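Local coordinates for protein purine nucleosidase, (IunH-1) (Sulfolobus solfataricus, PDB 3T8J) that is a purine nucleosidase by name, of the nucleoside hydrolase family, with an alpha/beta fold and a bound sodium ion, assembled as four chains, at residues V28-G36 with L116-N126; P67-V75 with F163-I174. All coordinates share one frame; numbering follows the deposited sequence.

From the N terminus, the chain reaches the 28-36 segment first, most of strand 27-33 and the loop after it, and then the long loop 67-75. Segment 116-126 comes back to 28-36, closing interaction 1 over 79 intervening residues; segment 163-174 later returns to 67-75 and closes interaction 2 over 87. The two closures cross, since their segments alternate along the chain. Interaction 1 joins two parallel strands of the central sheet, with strand 3-8 between them, while interaction 2 fastens an outer loop to helices 163-167 and 169-177. They meet directly: Thr125 OG1 lies 2.7 Å from Asp168 OD2, probably hydrogen-bonded.

Interaction 1: V28-G36 with L116-N126. With NA (sodium ion), chain B.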
loop_
_atom_site.group_PDB
_atom_site.type_symbol
_atom_site.label_atom_id
_atom_site.label_comp_id
_atom_site.label_asym_id
_atom_site.label_seq_id
_atom_site.Cartn_x
_atom_site.Cartn_y
_atom_site.Cartn_z
ATOM N N VAL A 28 4.203 -14.857 39.398
ATOM C CA VAL A 28 4.895 -14.470 38.166
ATOM C C VAL A 28 5.940 -15.539 37.875
ATOM O O VAL A 28 6.892 -15.734 38.665
ATOM C CB VAL A 28 5.554 -13.092 38.290
ATOM C CG1 VAL A 28 6.289 -12.755 36.999
ATOM C CG2 VAL A 28 4.512 -12.003 38.588
ATOM N N VAL A 29 5.729 -16.318 36.815
ATOM C CA VAL A 29 6.619 -17.443 36.524
ATOM C C VAL A 29 7.855 -17.094 35.656
ATOM O O VAL A 29 8.841 -17.846 35.640
ATOM C CB VAL A 29 5.854 -18.611 35.876
ATOM C CG1 VAL A 29 4.677 -19.051 36.787
ATOM C CG2 VAL A 29 5.346 -18.256 34.475
ATOM N N ALA A 30 7.799 -15.967 34.954
ATOM C CA ALA A 30 8.924 -15.502 34.135
ATOM C C ALA A 30 8.689 -14.074 33.732
ATOM O O ALA A 30 7.559 -13.609 33.618
ATOM C CB ALA A 30 9.092 -16.353 32.871
ATOM N N VAL A 31 9.789 -13.358 33.505
ATOM C CA VAL A 31 9.803 -12.078 32.833
ATOM C C VAL A 31 10.511 -12.268 31.487
ATOM O O VAL A 31 11.557 -12.884 31.426
ATOM C CB VAL A 31 10.567 -11.023 33.651
ATOM C CG1 VAL A 31 10.585 -9.665 32.887
ATOM C CG2 VAL A 31 10.008 -10.858 35.043
ATOM N N THR A 32 9.877 -11.827 30.405
ATOM C CA THR A 32 10.425 -11.942 29.042
ATOM C C THR A 32 10.721 -10.514 28.553
ATOM O O THR A 32 9.991 -9.581 28.927
ATOM C CB THR A 32 9.460 -12.721 28.098
ATOM O OG1 THR A 32 8.154 -12.139 28.129
ATOM C CG2 THR A 32 9.407 -14.224 28.519
ATOM N N ILE A 33 11.821 -10.329 27.812
ATOM C CA ILE A 33 12.252 -8.991 27.371
ATOM C C ILE A 33 12.149 -8.859 25.867
ATOM O O ILE A 33 12.579 -9.756 25.136
ATOM C CB ILE A 33 13.717 -8.703 27.802
ATOM C CG1 ILE A 33 13.935 -9.019 29.291
ATOM C CG2 ILE A 33 14.094 -7.220 27.511
ATOM C CD1 ILE A 33 13.136 -8.125 30.240
ATOM N N VAL A 34 11.637 -7.713 25.420
ATOM C CA VAL A 34 11.416 -7.435 23.999
ATOM C C VAL A 34 11.925 -6.024 23.654
ATOM O O VAL A 34 11.920 -5.143 24.525
ATOM C CB VAL A 34 9.917 -7.620 23.634
ATOM C CG1 VAL A 34 9.045 -6.535 24.284
ATOM C CG2 VAL A 34 9.696 -7.663 22.091
ATOM N N GLU A 35 12.281 -5.806 22.401
ATOM C CA GLU A 35 12.647 -4.455 21.929
ATOM C C GLU A 35 11.511 -3.466 22.172
ATOM O O GLU A 35 10.307 -3.845 22.125
ATOM C CB GLU A 35 13.031 -4.482 20.423
ATOM C CG GLU A 35 11.872 -4.419 19.432
ATOM C CD GLU A 35 11.104 -5.724 19.235
ATOM O OE1 GLU A 35 11.628 -6.796 19.600
ATOM O OE2 GLU A 35 9.978 -5.648 18.656
ATOM N N GLY A 36 11.853 -2.206 22.380
ATOM C CA GLY A 36 10.856 -1.143 22.465
ATOM C C GLY A 36 11.418 0.138 23.063
ATOM O O GLY A 36 12.180 0.831 22.422
ATOM N N LEU A 116 -2.085 -20.506 32.282
ATOM C CA LEU A 116 -1.097 -19.432 32.091
ATOM C C LEU A 116 -1.752 -18.184 31.508
ATOM O O LEU A 116 -2.500 -18.266 30.527
ATOM C CB LEU A 116 0.059 -19.876 31.181
ATOM C CG LEU A 116 1.283 -18.958 31.141
ATOM C CD1 LEU A 116 1.923 -18.830 32.520
ATOM C CD2 LEU A 116 2.261 -19.486 30.095
ATOM N N GLU A 117 -1.425 -17.022 32.081
ATOM C CA GLU A 117 -1.865 -15.753 31.566
ATOM C C GLU A 117 -0.652 -14.965 31.102
ATOM O O GLU A 117 0.422 -15.065 31.699
ATOM C CB GLU A 117 -2.668 -14.986 32.617
ATOM C CG GLU A 117 -3.930 -15.799 33.063
ATOM C CD GLU A 117 -4.795 -15.060 34.072
ATOM O OE1 GLU A 117 -5.306 -13.973 33.723
ATOM O OE2 GLU A 117 -4.997 -15.589 35.212
ATOM N N PHE A 118 -0.828 -14.201 30.043
ATOM C CA PHE A 118 0.280 -13.448 29.427
ATOM C C PHE A 118 -0.016 -11.958 29.490
ATOM O O PHE A 118 -0.986 -11.486 28.903
ATOM C CB PHE A 118 0.475 -13.902 27.963
ATOM C CG PHE A 118 1.759 -13.475 27.343
ATOM C CD1 PHE A 118 2.852 -14.334 27.310
ATOM C CD2 PHE A 118 1.874 -12.230 26.744
ATOM C CE1 PHE A 118 4.061 -13.928 26.735
ATOM C CE2 PHE A 118 3.090 -11.815 26.162
ATOM C CZ PHE A 118 4.177 -12.696 26.148
ATOM N N LEU A 119 0.834 -11.207 30.207
ATOM C CA LEU A 119 0.656 -9.764 30.345
ATOM C C LEU A 119 1.559 -9.086 29.304
ATOM O O LEU A 119 2.777 -8.943 29.495
ATOM C CB LEU A 119 0.957 -9.344 31.783
ATOM C CG LEU A 119 0.815 -7.866 32.114
ATOM C CD1 LEU A 119 -0.584 -7.316 31.821
ATOM C CD2 LEU A 119 1.193 -7.608 33.584
ATOM N N ALA A 120 0.926 -8.753 28.174
ATOM C CA ALA A 120 1.562 -8.194 26.990
ATOM C C ALA A 120 1.486 -6.678 27.063
ATOM O O ALA A 120 0.627 -6.044 26.428
ATOM C CB ALA A 120 0.858 -8.714 25.712
ATOM N N ILE A 121 2.421 -6.097 27.818
ATOM C CA ILE A 121 2.488 -4.635 28.012
ATOM C C ILE A 121 3.558 -3.963 27.149
ATOM O O ILE A 121 3.978 -2.849 27.432
ATOM C CB ILE A 121 2.651 -4.257 29.511
ATOM C CG1 ILE A 121 3.783 -5.032 30.194
ATOM C CG2 ILE A 121 1.328 -4.517 30.260
ATOM C CD1 ILE A 121 4.224 -4.447 31.568
ATOM N N SER A 122 3.986 -4.650 26.103
ATOM C CA SER A 122 5.106 -4.260 25.249
ATOM C C SER A 122 4.850 -4.660 23.799
ATOM O O SER A 122 3.838 -5.346 23.499
ATOM C CB SER A 122 6.373 -4.957 25.777
ATOM O OG SER A 122 6.500 -4.762 27.198
ATOM N N PRO A 123 5.754 -4.322 22.872
ATOM C CA PRO A 123 5.626 -4.870 21.510
ATOM C C PRO A 123 5.491 -6.414 21.513
ATOM O O PRO A 123 6.021 -7.081 22.389
ATOM C CB PRO A 123 6.893 -4.376 20.814
ATOM C CG PRO A 123 7.235 -3.107 21.544
ATOM C CD PRO A 123 6.923 -3.436 22.973
ATOM N N LEU A 124 4.772 -6.967 20.538
ATOM C CA LEU A 124 4.289 -8.340 20.615
ATOM C C LEU A 124 5.193 -9.415 19.958
ATOM O O LEU A 124 4.812 -10.579 19.758
ATOM C CB LEU A 124 2.857 -8.378 20.058
ATOM C CG LEU A 124 1.795 -7.684 20.928
ATOM C CD1 LEU A 124 0.473 -7.439 20.146
ATOM C CD2 LEU A 124 1.456 -8.475 22.174
ATOM N N THR A 125 6.432 -9.037 19.671
ATOM C CA THR A 125 7.357 -9.887 18.931
ATOM C C THR A 125 7.583 -11.270 19.570
ATOM O O THR A 125 7.628 -12.263 18.853
ATOM C CB THR A 125 8.703 -9.136 18.689
ATOM O OG1 THR A 125 8.411 -7.795 18.272
ATOM C CG2 THR A 125 9.508 -9.860 17.618
ATOM N N ASN A 126 7.783 -11.341 20.890
ATOM C CA ASN A 126 8.057 -12.637 21.530
ATOM C C ASN A 126 6.852 -13.562 21.476
ATOM O O ASN A 126 7.007 -14.763 21.248
ATOM C CB ASN A 126 8.495 -12.479 22.986
ATOM C CG ASN A 126 9.863 -11.877 23.122
ATOM O OD1 ASN A 126 10.707 -12.073 22.271
ATOM N ND2 ASN A 126 10.089 -11.154 24.226
HETATM NA NA NA B . 6.107 -2.520 28.170
HETATM O O HOH W 1 6.092 -0.220 28.676
#
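Val34 sits at the middle of this contact, with its two methyl branches divided between neighbours. CG1, lodged between the backbone N and the carbonyl carbon (chi1 69°), presses tightly on Ser122 CB at 3.4 Å, while CG2 crosses Thr125 at a slant and meets its CB at 3.8 Å. Asn126 points its amide at the strand end: ND2 gives a hydrogen bond of 3.0 Å to Ile33 O. The bond is nearly straight (165°) and lies in the amide plane, yet it reaches the carbonyl from above its plane. OD1 of the same amide accepts from Ala64 N, and ND2 is also hydrogen-bonded to Asp7 OD1. In this open alpha/beta sheet, strand 3-8 runs between strands 27-33 and 116-120, so Val29 and Leu116 touch only by their ends, CG2 to CD1 at 4.0 Å. Just past the C-terminal end of strand 116-120, Ile121 O (2.3 Å) and Ser122 OG (2.5 Å) bind the sodium ion; Asp9, Asp14 and a water complete the site, and Ser122 OG is also hydrogen-bonded to Asp7 O. Glu35, bent at chi2 (-78°), swings its carboxylate across Thr125 at about a right angle, leaving OE2 2.7 Å from OG1, whose proton may instead go to Asp168. Pro123 CG rests 3.2 Å from the buried Glu35 O.

Interaction 2: P67-V75 with F163-I174; sequences PLLKNYITV and FNIWVDPDAAKI
The loop 67-75 runs roughly antiparallel to 163-174, from Leu68 beside Ala171 through Tyr72 beside Val167 to Val75 at the Phe163 end, with CA atoms as near as 5.1 Å between Pro67 and Asp168. Asp168 is the hub. Its CG stands anti to the backbone N (chi1 -164°), which turns the carboxylate back over the first turn of the helix beginning at Pro169: as N-cap, OD1 accepts from Ala171 N at 3.0 Å, while OD2 takes the Leu68 N-H, also at 3.0 Å. Each donor lies well out of the carboxylate plane, the two on opposite faces, and OD2 is shared further with Thr125. A water bridges Asp168 OD1, Asp170 OD2 and Leu69 N. Lys70 crosses Asp170 at about a right angle and, bent at its last torsion, brings NZ to the syn side of OD2 at 2.8 Å; this salt bridge has a weaker second arm to OD1, and Asn263 O is hydrogen-bonded to Lys70 NZ, Asn263 ND2 to Asp170 OD1. In this nucleoside hydrolase, the irregular loop between strand 60-62 and helix 76-79 lies along the consecutive helices 163-167 and 169-177. At the Leu68 end the contact reaches a subunit interface: Leu68 meets Ile174 tip to tip, CD1 to CD1 at 3.8 Å, and both also pack on a second subunit. Further on, Tyr72 lies alongside Val167, CD1 4.0 Å from CG1. Ile73 N comes to the edge of the Trp166 ring, and Ile73 CG1 lies 4.0 Å from Trp166 CH2. Val75 CG2 stands 3.9 Å from Phe163 CE1.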
loop_
_atom_site.group_PDB
_atom_site.type_symbol
_atom_site.label_atom_id
_atom_site.label_comp_id
_atom_site.label_asym_id
_atom_site.label_seq_id
_atom_site.Cartn_x
_atom_site.Cartn_y
_atom_site.Cartn_z
ATOM N N PRO A 67 12.125 -5.811 15.649
ATOM C CA PRO A 67 10.854 -6.313 15.089
ATOM C C PRO A 67 11.097 -7.413 14.060
ATOM O O PRO A 67 12.186 -7.573 13.516
ATOM C CB PRO A 67 10.231 -5.068 14.459
ATOM C CG PRO A 67 10.893 -3.911 15.142
ATOM C CD PRO A 67 12.287 -4.376 15.366
ATOM N N LEU A 68 10.051 -8.189 13.773
ATOM C CA LEU A 68 10.190 -9.228 12.770
ATOM C C LEU A 68 10.710 -8.722 11.429
ATOM O O LEU A 68 11.583 -9.348 10.830
ATOM C CB LEU A 68 8.844 -9.933 12.579
ATOM C CG LEU A 68 8.188 -10.590 13.785
ATOM C CD1 LEU A 68 6.789 -11.148 13.401
ATOM C CD2 LEU A 68 9.036 -11.698 14.370
ATOM N N LEU A 69 10.156 -7.604 10.955
ATOM C CA LEU A 69 10.411 -7.060 9.605
ATOM C C LEU A 69 10.811 -5.578 9.587
ATOM O O LEU A 69 11.682 -5.152 8.793
ATOM C CB LEU A 69 9.147 -7.222 8.741
ATOM C CG LEU A 69 8.807 -8.606 8.232
ATOM C CD1 LEU A 69 7.342 -8.924 8.437
ATOM C CD2 LEU A 69 9.226 -8.777 6.759
ATOM N N LYS A 70 10.158 -4.772 10.397
ATOM C CA LYS A 70 10.272 -3.333 10.247
ATOM C C LYS A 70 11.402 -2.739 11.072
ATOM O O LYS A 70 11.857 -3.338 12.031
ATOM C CB LYS A 70 8.958 -2.679 10.615
ATOM C CG LYS A 70 7.891 -3.124 9.562
ATOM C CD LYS A 70 6.655 -2.387 9.595
ATOM C CE LYS A 70 5.746 -2.714 8.409
ATOM N NZ LYS A 70 5.552 -4.187 8.020
ATOM N N ASN A 71 11.813 -1.559 10.674
ATOM C CA ASN A 71 12.659 -0.758 11.552
ATOM C C ASN A 71 11.801 -0.117 12.628
ATOM O O ASN A 71 10.578 0.024 12.449
ATOM C CB ASN A 71 13.372 0.297 10.711
ATOM C CG ASN A 71 14.410 -0.323 9.769
ATOM O OD1 ASN A 71 15.067 -1.312 10.113
ATOM N ND2 ASN A 71 14.561 0.261 8.595
ATOM N N TYR A 72 12.417 0.310 13.734
ATOM C CA TYR A 72 11.708 0.991 14.805
ATOM C C TYR A 72 12.655 2.046 15.402
ATOM O O TYR A 72 13.803 2.139 14.986
ATOM C CB TYR A 72 11.175 -0.009 15.865
ATOM C CG TYR A 72 12.204 -0.442 16.866
ATOM C CD1 TYR A 72 12.121 -0.028 18.188
ATOM C CD2 TYR A 72 13.297 -1.224 16.500
ATOM C CE1 TYR A 72 13.073 -0.390 19.131
ATOM C CE2 TYR A 72 14.268 -1.580 17.443
ATOM C CZ TYR A 72 14.168 -1.150 18.757
ATOM O OH TYR A 72 15.168 -1.468 19.688
ATOM N N ILE A 73 12.133 2.854 16.318
ATOM C CA ILE A 73 12.974 3.761 17.121
ATOM C C ILE A 73 12.729 3.499 18.595
ATOM O O ILE A 73 11.582 3.226 19.015
ATOM C CB ILE A 73 12.721 5.241 16.786
ATOM C CG1 ILE A 73 11.269 5.643 17.025
ATOM C CG2 ILE A 73 13.088 5.520 15.315
ATOM C CD1 ILE A 73 11.017 7.155 17.003
ATOM N N THR A 74 13.808 3.557 19.391
ATOM C CA THR A 74 13.661 3.664 20.824
ATOM C C THR A 74 13.206 5.095 21.192
ATOM O O THR A 74 13.311 6.021 20.367
ATOM C CB THR A 74 14.942 3.282 21.542
ATOM O OG1 THR A 74 16.009 4.108 21.049
ATOM C CG2 THR A 74 15.269 1.781 21.330
ATOM N N VAL A 75 12.693 5.255 22.409
ATOM C CA VAL A 75 12.186 6.530 22.908
ATOM C C VAL A 75 12.782 6.911 24.295
ATOM O O VAL A 75 12.061 7.174 25.274
ATOM C CB VAL A 75 10.647 6.589 22.880
ATOM C CG1 VAL A 75 10.158 6.771 21.415
ATOM C CG2 VAL A 75 10.045 5.336 23.511
ATOM N N PHE A 163 2.510 3.080 20.465
ATOM C CA PHE A 163 3.863 2.562 20.382
ATOM C C PHE A 163 3.994 1.037 20.290
ATOM O O PHE A 163 4.684 0.538 19.404
ATOM C CB PHE A 163 4.656 3.065 21.590
ATOM C CG PHE A 163 6.108 2.711 21.564
ATOM C CD1 PHE A 163 6.988 3.443 20.772
ATOM C CD2 PHE A 163 6.609 1.682 22.347
ATOM C CE1 PHE A 163 8.348 3.133 20.751
ATOM C CE2 PHE A 163 7.964 1.385 22.339
ATOM C CZ PHE A 163 8.836 2.132 21.562
ATOM N N ASN A 164 3.372 0.298 21.205
ATOM C CA ASN A 164 3.586 -1.167 21.239
ATOM C C ASN A 164 3.192 -1.823 19.911
ATOM O O ASN A 164 3.925 -2.664 19.387
ATOM C CB ASN A 164 2.801 -1.821 22.374
ATOM C CG ASN A 164 3.382 -1.512 23.732
ATOM O OD1 ASN A 164 4.542 -1.093 23.846
ATOM N ND2 ASN A 164 2.585 -1.736 24.805
ATOM N N ILE A 165 2.042 -1.424 19.363
ATOM C CA ILE A 165 1.593 -1.986 18.083
ATOM C C ILE A 165 2.463 -1.482 16.929
ATOM O O ILE A 165 2.873 -2.252 16.046
ATOM C CB ILE A 165 0.106 -1.670 17.814
ATOM C CG1 ILE A 165 -0.777 -2.110 18.995
ATOM C CG2 ILE A 165 -0.399 -2.319 16.471
ATOM C CD1 ILE A 165 -0.715 -3.612 19.304
ATOM N N TRP A 166 2.780 -0.176 16.927
ATOM C CA TRP A 166 3.592 0.423 15.864
ATOM C C TRP A 166 5.018 -0.211 15.757
ATOM O O TRP A 166 5.538 -0.380 14.650
ATOM C CB TRP A 166 3.717 1.948 16.116
ATOM C CG TRP A 166 4.565 2.661 15.116
ATOM C CD1 TRP A 166 4.170 3.237 13.926
ATOM C CD2 TRP A 166 5.976 2.898 15.214
ATOM N NE1 TRP A 166 5.248 3.785 13.269
ATOM C CE2 TRP A 166 6.372 3.580 14.039
ATOM C CE3 TRP A 166 6.954 2.572 16.171
ATOM C CZ2 TRP A 166 7.689 3.957 13.810
ATOM C CZ3 TRP A 166 8.257 2.953 15.932
ATOM C CH2 TRP A 166 8.612 3.631 14.759
ATOM N N VAL A 167 5.641 -0.526 16.884
ATOM C CA VAL A 167 7.032 -1.065 16.877
ATOM C C VAL A 167 7.118 -2.323 16.027
ATOM O O VAL A 167 8.020 -2.491 15.200
ATOM C CB VAL A 167 7.563 -1.300 18.291
ATOM C CG1 VAL A 167 8.787 -2.246 18.295
ATOM C CG2 VAL A 167 7.915 0.049 18.985
ATOM N N ASP A 168 6.117 -3.196 16.205
ATOM C CA ASP A 168 6.069 -4.464 15.473
ATOM C C ASP A 168 4.639 -4.802 15.083
ATOM O O ASP A 168 3.989 -5.609 15.737
ATOM C CB ASP A 168 6.765 -5.605 16.209
ATOM C CG ASP A 168 7.052 -6.795 15.298
ATOM O OD1 ASP A 168 6.497 -6.839 14.174
ATOM O OD2 ASP A 168 7.837 -7.698 15.686
ATOM N N PRO A 169 4.170 -4.173 14.001
ATOM C CA PRO A 169 2.749 -4.389 13.637
ATOM C C PRO A 169 2.536 -5.728 12.988
ATOM O O PRO A 169 1.411 -6.238 12.980
ATOM C CB PRO A 169 2.457 -3.231 12.688
ATOM C CG PRO A 169 3.773 -2.918 12.072
ATOM C CD PRO A 169 4.823 -3.174 13.131
ATOM N N ASP A 170 3.607 -6.324 12.457
ATOM C CA ASP A 170 3.521 -7.693 11.917
ATOM C C ASP A 170 3.282 -8.684 13.049
ATOM O O ASP A 170 2.393 -9.546 12.978
ATOM C CB ASP A 170 4.799 -7.973 11.124
ATOM C CG ASP A 170 4.947 -6.988 9.989
ATOM O OD1 ASP A 170 4.158 -7.055 9.037
ATOM O OD2 ASP A 170 5.802 -6.069 10.086
ATOM N N ALA A 171 4.064 -8.572 14.119
ATOM C CA ALA A 171 3.846 -9.385 15.309
ATOM C C ALA A 171 2.423 -9.178 15.854
ATOM O O ALA A 171 1.758 -10.156 16.233
ATOM C CB ALA A 171 4.918 -9.079 16.417
ATOM N N ALA A 172 1.949 -7.936 15.901
ATOM C CA ALA A 172 0.600 -7.642 16.410
ATOM C C ALA A 172 -0.439 -8.319 15.544
ATOM O O ALA A 172 -1.395 -8.881 16.057
ATOM C CB ALA A 172 0.349 -6.120 16.478
ATOM N N LYS A 173 -0.266 -8.229 14.235
ATOM C CA LYS A 173 -1.248 -8.835 13.311
ATOM C C LYS A 173 -1.301 -10.337 13.542
ATOM O O LYS A 173 -2.410 -10.941 13.598
ATOM C CB LYS A 173 -0.897 -8.515 11.853
ATOM C CG LYS A 173 -1.988 -8.908 10.848
ATOM C CD LYS A 173 -1.757 -8.188 9.483
ATOM C CE LYS A 173 -2.999 -8.060 8.629
ATOM N NZ LYS A 173 -3.993 -7.007 9.036
ATOM N N ILE A 174 -0.148 -10.982 13.692
ATOM C CA ILE A 174 -0.102 -12.428 13.986
ATOM C C ILE A 174 -0.859 -12.758 15.280
ATOM O O ILE A 174 -1.682 -13.680 15.324
ATOM C CB ILE A 174 1.372 -12.915 14.070
ATOM C CG1 ILE A 174 1.986 -12.888 12.678
ATOM C CG2 ILE A 174 1.460 -14.334 14.683
ATOM C CD1 ILE A 174 3.554 -12.940 12.731
HETATM O O HOH W 2 7.865 -6.064 11.889
#